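Local coordinates for F420-dependent methylenetetrahydromethanopterin dehydrogenase (Methanopyrus kandleri, PDB 1QV9) that catalyses the reversible, coenzyme F420-dependent reduction of methenyl-tetrahydromethanopterin to methylene-tetrahydromethanopterin in methanogenesis from carbon dioxide, at the interface of chains A and B. Sequence-based numbering; all coordinates share one arbitrary frame. Chains: chain A/B, F420-dependent methylenetetrahydromethanopterin dehydrogenase.

The interface of chains A and B. Residues chain A 130-131, 135-136, 139; chain B 252, 263, 278.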
ATOM      1  N   GLU A 130     -14.923  22.473 -14.107  1.00 20.45           N
ATOM      2  CA  GLU A 130     -13.522  22.698 -13.808  1.00 20.83           C
ATOM      3  C   GLU A 130     -12.788  21.455 -13.298  1.00 18.62           C
ATOM      4  O   GLU A 130     -11.580  21.450 -13.249  1.00 19.98           O
ATOM      5  CB  GLU A 130     -13.371  23.782 -12.742  1.00 26.59           C
ATOM      6  CG  GLU A 130     -13.944  25.154 -13.126  1.00 25.50           C
ATOM      7  CD  GLU A 130     -15.411  25.367 -12.724  1.00 31.39           C
ATOM      8  OE1 GLU A 130     -15.789  26.552 -12.511  1.00 29.06           O
ATOM      9  OE2 GLU A 130     -16.199  24.393 -12.624  1.00 25.22           O
ATOM     10  N   PHE A 131     -13.545  20.418 -12.965  1.00 19.03           N
ATOM     11  CA  PHE A 131     -12.960  19.212 -12.371  1.00 17.53           C
ATOM     12  C   PHE A 131     -13.362  17.955 -13.106  1.00 16.87           C
ATOM     13  O   PHE A 131     -12.505  17.094 -13.410  1.00 17.05           O
ATOM     14  CB  PHE A 131     -13.452  19.082 -10.928  1.00 18.35           C
ATOM     15  CG  PHE A 131     -13.020  17.807 -10.253  1.00 16.41           C
ATOM     16  CD1 PHE A 131     -11.695  17.616  -9.913  1.00 17.59           C
ATOM     17  CD2 PHE A 131     -13.951  16.804  -9.974  1.00 17.10           C
ATOM     18  CE1 PHE A 131     -11.259  16.423  -9.278  1.00 19.03           C
ATOM     19  CE2 PHE A 131     -13.517  15.611  -9.346  1.00 17.30           C
ATOM     20  CZ  PHE A 131     -12.191  15.439  -9.004  1.00 16.30           C
ATOM     21  N   VAL A 135     -12.464  11.552 -18.509  1.00 14.32           N
ATOM     22  CA  VAL A 135     -11.585  10.643 -17.779  1.00 14.25           C
ATOM     23  C   VAL A 135     -11.909  10.603 -16.294  1.00 15.07           C
ATOM     24  O   VAL A 135     -11.981   9.524 -15.709  1.00 14.14           O
ATOM     25  CB  VAL A 135     -10.096  10.993 -18.032  1.00 15.14           C
ATOM     26  CG1 VAL A 135      -9.173  10.342 -16.992  1.00 15.50           C
ATOM     27  CG2 VAL A 135      -9.754  10.520 -19.412  1.00 16.50           C
ATOM     28  N   GLU A 136     -12.073  11.760 -15.640  1.00 12.62           N
ATOM     29  CA  GLU A 136     -12.369  11.779 -14.219  1.00 12.34           C
ATOM     30  C   GLU A 136     -13.721  11.095 -13.947  1.00 12.17           C
ATOM     31  O   GLU A 136     -13.880  10.408 -12.930  1.00 13.50           O
ATOM     32  CB  GLU A 136     -12.411  13.232 -13.667  1.00 14.02           C
ATOM     33  CG  GLU A 136     -12.669  13.314 -12.160  1.00 15.73           C
ATOM     34  CD  GLU A 136     -11.552  12.725 -11.322  1.00 18.74           C
ATOM     35  OE1 GLU A 136     -11.844  11.947 -10.378  1.00 21.45           O
ATOM     36  OE2 GLU A 136     -10.371  13.033 -11.580  1.00 18.42           O
ATOM     37  N   ILE A 139     -13.037   7.382 -13.977  1.00 12.27           N
ATOM     38  CA  ILE A 139     -12.291   6.948 -12.799  1.00 10.57           C
ATOM     39  C   ILE A 139     -13.237   6.854 -11.608  1.00 11.93           C
ATOM     40  O   ILE A 139     -13.218   5.899 -10.844  1.00 15.14           O
ATOM     41  CB  ILE A 139     -11.138   7.913 -12.498  1.00 13.09           C
ATOM     42  CG1 ILE A 139     -10.118   7.788 -13.638  1.00 15.24           C
ATOM     43  CG2 ILE A 139     -10.537   7.635 -11.122  1.00 14.81           C
ATOM     44  CD1 ILE A 139      -8.962   8.765 -13.510  1.00 18.20           C
TER
ATOM     45  N   ARG B 252      -1.671   8.160 -12.110  1.00 14.51           N
ATOM     46  CA  ARG B 252      -2.470   9.361 -11.864  1.00 14.16           C
ATOM     47  C   ARG B 252      -1.984  10.076 -10.602  1.00 14.30           C
ATOM     48  O   ARG B 252      -1.949  11.351 -10.589  1.00 14.83           O
ATOM     49  CB  ARG B 252      -3.932   9.007 -11.759  1.00 14.12           C
ATOM     50  CG  ARG B 252      -4.840  10.254 -11.696  1.00 19.38           C
ATOM     51  CD  ARG B 252      -6.123   9.888 -12.258  1.00 24.42           C
ATOM     52  NE  ARG B 252      -7.096  10.981 -12.408  1.00 21.72           N
ATOM     53  CZ  ARG B 252      -7.287  11.699 -13.509  1.00 18.41           C
ATOM     54  NH1 ARG B 252      -8.251  12.610 -13.503  1.00 16.42           N
ATOM     55  NH2 ARG B 252      -6.578  11.537 -14.623  1.00 20.53           N
ATOM     56  N   ARG B 263      -7.053  17.616 -17.800  1.00 15.34           N
ATOM     57  CA  ARG B 263      -8.505  17.510 -17.828  1.00 14.45           C
ATOM     58  C   ARG B 263      -8.972  18.189 -19.116  1.00 18.44           C
ATOM     59  O   ARG B 263      -8.504  19.290 -19.450  1.00 19.52           O
ATOM     60  CB  ARG B 263      -9.154  18.150 -16.615  1.00 16.15           C
ATOM     61  CG  ARG B 263      -8.655  17.602 -15.302  1.00 16.52           C
ATOM     62  CD  ARG B 263      -9.351  18.254 -14.071  1.00 16.96           C
ATOM     63  NE  ARG B 263      -8.628  17.794 -12.894  1.00 19.24           N
ATOM     64  CZ  ARG B 263      -8.874  16.674 -12.212  1.00 16.32           C
ATOM     65  NH1 ARG B 263      -8.071  16.355 -11.205  1.00 17.23           N
ATOM     66  NH2 ARG B 263      -9.946  15.939 -12.469  1.00 17.10           N
ATOM     67  N   PHE B 278      -4.692  22.345 -11.029  1.00 18.16           N
ATOM     68  CA  PHE B 278      -5.956  22.100 -10.382  1.00 16.51           C
ATOM     69  C   PHE B 278      -6.874  23.309 -10.268  1.00 21.56           C
ATOM     70  O   PHE B 278      -8.074  23.205 -10.467  1.00 22.27           O
ATOM     71  CB  PHE B 278      -5.715  21.483  -8.993  1.00 19.82           C
ATOM     72  CG  PHE B 278      -6.972  21.131  -8.259  1.00 20.10           C
ATOM     73  CD1 PHE B 278      -7.451  21.947  -7.261  1.00 19.68           C
ATOM     74  CD2 PHE B 278      -7.692  19.976  -8.572  1.00 22.57           C
ATOM     75  CE1 PHE B 278      -8.615  21.635  -6.573  1.00 19.47           C
ATOM     76  CE2 PHE B 278      -8.870  19.658  -7.884  1.00 21.07           C
ATOM     77  CZ  PHE B 278      -9.335  20.492  -6.878  1.00 23.93           C
TER
HETATM   78  O   HOH W   1      -8.437  14.252  -9.317  1.00 20.00           O
HETATM   79  O   HOH W   2      -8.289  11.829 -10.287  1.00 26.22           O
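Two arginines of chain B converge on one carboxylate oxygen of chain A, OE2 of A:Glu136, each forming a salt bridge that is also a hydrogen bond. B:Arg252 donates from NH1 (2.9 Å to A:Glu136 OE2), and B:Arg263 from NH2 (3.1 Å to A:Glu136 OE2). They arrive from opposite faces of the carboxylate plane, so OE2 is clamped between two guanidinium groups, which would probably favour its negative charge. A:Glu136, an anion long enough to reach both cations, has CG anti to the backbone N (chi1 -178°) and bends at chi2.

Water continues the polar network: water 2 joins B:Arg252 NE to OE2, water 1 joins B:Arg263 NH1 to OE2, and the waters bond each other. B:Arg263 NH2, with two N-H groups, also serves the backbone O of A:Phe131 (3.0 Å) through a bent bond, the oxygen lying out of the guanidinium plane.

An apolar group lies over one face of each guanidinium, offset toward its rim: the CD1 side of the A:Phe131 ring on B:Arg263, planes 27° apart, and methyl CD1 of A:Ile139 on B:Arg252. Flat ring and slim methyl pack there without competing for N-H groups. CD1 of A:Phe131 also touches CE2 of B:Phe278 (4.0 Å). A leucine replacing B:Arg263 would probably leave the A:Phe131 carbonyl without this donor and A:Glu136 with one positive partner fewer.

A:Glu136 and A:Ile139 belong to helix 134-150, A:Phe131 to the loop before it; B:Arg252 lies near the end of helix 227-257, B:Arg263 and B:Phe278 in the C-terminal segment beyond, within a two-fold symmetric interface of the hexamer.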